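Local coordinates for putative isocitrate dehydrogenase, NAD-dependent (Methylococcus capsulatus, PDB 6LKY), which probably oxidises isocitrate with NAD as the electron acceptor, in a magnesium-dependent dehydrogenase reaction of the isocitrate and isopropylmalate dehydrogenase family, at residues I16-A20 and A275-I281. The protein carries 1 engineered substitution. Residues are numbered along the deposited sequence; the frame is centred on the assembly and turned at random.
With NAD (nicotinamide-adenine-dinucleotide), chain C.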
loop_
_atom_site.group_PDB
_atom_site.type_symbol
_atom_site.label_atom_id
_atom_site.label_comp_id
_atom_site.label_asym_id
_atom_site.label_seq_id
_atom_site.Cartn_x
_atom_site.Cartn_y
_atom_site.Cartn_z
ATOM N N ILE A 16 12.551 13.626 20.168
ATOM C CA ILE A 16 13.438 13.029 19.175
ATOM C C ILE A 16 14.266 14.101 18.470
ATOM O O ILE A 16 15.466 13.916 18.234
ATOM C CB ILE A 16 12.631 12.165 18.189
ATOM C CG1 ILE A 16 11.694 13.033 17.338
ATOM C CG2 ILE A 16 11.860 11.102 18.956
ATOM C CD1 ILE A 16 10.925 12.262 16.298
ATOM N N VAL A 17 13.671 15.262 18.195
ATOM C CA VAL A 17 14.440 16.345 17.587
ATOM C C VAL A 17 15.538 16.775 18.550
ATOM O O VAL A 17 16.694 16.986 18.152
ATOM C CB VAL A 17 13.516 17.520 17.206
ATOM C CG1 VAL A 17 14.322 18.786 16.905
ATOM C CG2 VAL A 17 12.615 17.150 16.016
ATOM N N ASP A 18 15.206 16.836 19.844
ATOM C CA ASP A 18 16.227 17.134 20.833
ATOM C C ASP A 18 17.364 16.133 20.711
ATOM O O ASP A 18 18.526 16.515 20.498
ATOM C CB ASP A 18 15.621 17.129 22.239
ATOM C CG ASP A 18 16.585 17.650 23.288
ATOM O OD1 ASP A 18 16.935 18.850 23.239
ATOM O OD2 ASP A 18 17.005 16.851 24.150
ATOM N N ALA A 19 17.017 14.841 20.709
ATOM C CA ALA A 19 18.028 13.804 20.560
ATOM C C ALA A 19 18.871 14.069 19.325
ATOM O O ALA A 19 20.106 14.120 19.397
ATOM C CB ALA A 19 17.365 12.425 20.498
ATOM N N ALA A 20 18.213 14.349 18.195
ATOM C CA ALA A 20 18.973 14.464 16.962
ATOM C C ALA A 20 19.930 15.639 17.043
ATOM O O ALA A 20 21.101 15.521 16.661
ATOM C CB ALA A 20 18.040 14.601 15.763
ATOM N N ALA A 275 9.939 6.922 22.568
ATOM C CA ALA A 275 10.057 6.951 21.111
ATOM C C ALA A 275 11.486 6.681 20.645
ATOM O O ALA A 275 12.453 7.196 21.213
ATOM C CB ALA A 275 9.582 8.301 20.563
ATOM N N ASN A 276 11.607 5.890 19.584
ATOM C CA ASN A 276 12.890 5.651 18.938
ATOM C C ASN A 276 13.368 6.917 18.238
ATOM O O ASN A 276 12.647 7.453 17.389
ATOM C CB ASN A 276 12.777 4.515 17.933
ATOM C CG ASN A 276 14.125 4.000 17.486
ATOM O OD1 ASN A 276 15.138 4.712 17.552
ATOM N ND2 ASN A 276 14.151 2.750 17.028
ATOM N N PRO A 277 14.553 7.432 18.562
ATOM C CA PRO A 277 15.044 8.648 17.909
ATOM C C PRO A 277 15.840 8.389 16.645
ATOM O O PRO A 277 16.302 9.349 16.018
ATOM C CB PRO A 277 15.936 9.267 18.998
ATOM C CG PRO A 277 16.488 8.072 19.730
ATOM C CD PRO A 277 15.416 7.008 19.681
ATOM N N THR A 278 15.984 7.119 16.266
ATOM C CA THR A 278 16.827 6.752 15.134
ATOM C C THR A 278 16.412 7.478 13.864
ATOM O O THR A 278 17.260 8.008 13.141
ATOM C CB THR A 278 16.764 5.244 14.920
ATOM O OG1 THR A 278 17.165 4.581 16.125
ATOM C CG2 THR A 278 17.649 4.820 13.746
ATOM N N ALA A 279 15.108 7.489 13.562
ATOM C CA ALA A 279 14.640 8.116 12.326
ATOM C C ALA A 279 15.042 9.585 12.268
ATOM O O ALA A 279 15.565 10.059 11.251
ATOM C CB ALA A 279 13.124 7.963 12.200
ATOM N N MET A 280 14.827 10.320 13.364
ATOM C CA MET A 280 15.206 11.732 13.380
ATOM C C MET A 280 16.716 11.901 13.261
ATOM O O MET A 280 17.199 12.808 12.568
ATOM C CB MET A 280 14.697 12.401 14.656
ATOM C CG MET A 280 14.557 13.908 14.505
ATOM S SD MET A 280 13.165 14.327 13.418
ATOM C CE MET A 280 13.931 15.505 12.295
ATOM N N ILE A 281 17.478 11.014 13.905
ATOM C CA ILE A 281 18.933 11.092 13.826
ATOM C C ILE A 281 19.415 10.821 12.398
ATOM O O ILE A 281 20.289 11.528 11.884
ATOM C CB ILE A 281 19.546 10.138 14.872
ATOM C CG1 ILE A 281 19.304 10.706 16.276
ATOM C CG2 ILE A 281 21.026 9.980 14.670
ATOM C CD1 ILE A 281 19.187 9.659 17.372
HETATM P PA NAD C . 2.428 7.643 13.441
HETATM O O1A NAD C . 2.418 8.900 14.276
HETATM O O2A NAD C . 3.670 7.562 12.607
HETATM O O5B NAD C . 2.247 6.375 14.400
HETATM C C5B NAD C . 2.135 5.083 13.808
HETATM C C4B NAD C . 2.643 4.048 14.793
HETATM O O4B NAD C . 4.082 4.121 14.775
HETATM C C3B NAD C . 2.157 4.384 16.197
HETATM O O3B NAD C . 1.786 3.204 16.895
HETATM C C2B NAD C . 3.373 5.032 16.840
HETATM O O2B NAD C . 3.443 4.870 18.265
HETATM C C1B NAD C . 4.545 4.410 16.093
HETATM N N9A NAD C . 5.575 5.438 16.137
HETATM C C8A NAD C . 5.854 6.242 14.933
HETATM N N7A NAD C . 7.068 6.931 15.411
HETATM C C5A NAD C . 7.893 5.834 15.905
HETATM C C6A NAD C . 8.825 6.299 17.010
HETATM N N6A NAD C . 9.904 7.104 16.415
HETATM N N1A NAD C . 9.397 5.097 17.635
HETATM C C2A NAD C . 8.405 4.224 18.294
HETATM N N3A NAD C . 7.033 4.620 17.967
HETATM C C4A NAD C . 6.887 4.908 16.543
HETATM O O3 NAD C . 1.197 7.628 12.410
HETATM P PN NAD C . -0.322 7.990 12.743
HETATM O O1N NAD C . -0.747 7.614 14.127
HETATM O O2N NAD C . -1.144 7.287 11.675
HETATM O O5D NAD C . -0.455 9.583 12.579
HETATM C C5D NAD C . -0.255 10.451 13.708
HETATM C C4D NAD C . -0.130 11.889 13.223
HETATM O O4D NAD C . 1.139 12.119 12.586
HETATM C C3D NAD C . -1.222 12.229 12.207
HETATM O O3D NAD C . -1.778 13.487 12.578
HETATM C C2D NAD C . -0.459 12.347 10.900
HETATM O O2D NAD C . -1.012 13.291 9.986
HETATM C C1D NAD C . 0.919 12.816 11.347
HETATM N N1N NAD C . 1.888 12.550 10.253
HETATM C C2N NAD C . 3.134 13.293 10.377
HETATM C C3N NAD C . 3.884 13.064 9.084
HETATM C C7N NAD C . 4.985 14.096 8.823
HETATM O O7N NAD C . 6.129 13.516 8.209
HETATM N N7N NAD C . 5.312 14.848 10.032
HETATM C C4N NAD C . 4.320 11.622 8.877
HETATM C C5N NAD C . 3.197 10.639 9.141
HETATM C C6N NAD C . 2.042 11.093 10.038
#
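The side chains of Ile16 and Met280 cross at about a right angle where helix 13-26 packs on the start of helix 278-290, a buried van der Waals meeting without hydrogen bonds between the two segments. The branches of Ile16 divide the work: with CG1 set between the backbone N and the carbonyl carbon (chi1 66°), CG1 and CD1 press across Met280, both touching its CB, while CG2 rests 4.0 Å from Ala275 CB. Met280 CG, anti to the backbone N (chi1 -157°), sits 3.8 Å from Ala20 CB, and the bend at chi2 (71°) turns SD to 3.9 Å from Val17 CG2. Alanines let the backbones close in, Ala19 CB touching Pro277 CB at 3.8 Å and Ala20 CA lying 4.6 Å from Ile281 CA. Cutting Ile16 back to an alanine would probably open a gap beside Met280 and Ala275. Behind this shell, Asn276 OD1 accepts a capping bond from Thr278 N at 2.9 Å, the donor lying above the carbonyl plane, at the turn leading into helix 278-290, while ND2 is held by Asp317. The backbone O of Asn276 accepts from NAD N6A (2.9 Å), joining interhelical packing to the adenine pocket of an isocitrate/isopropylmalate dehydrogenase fold.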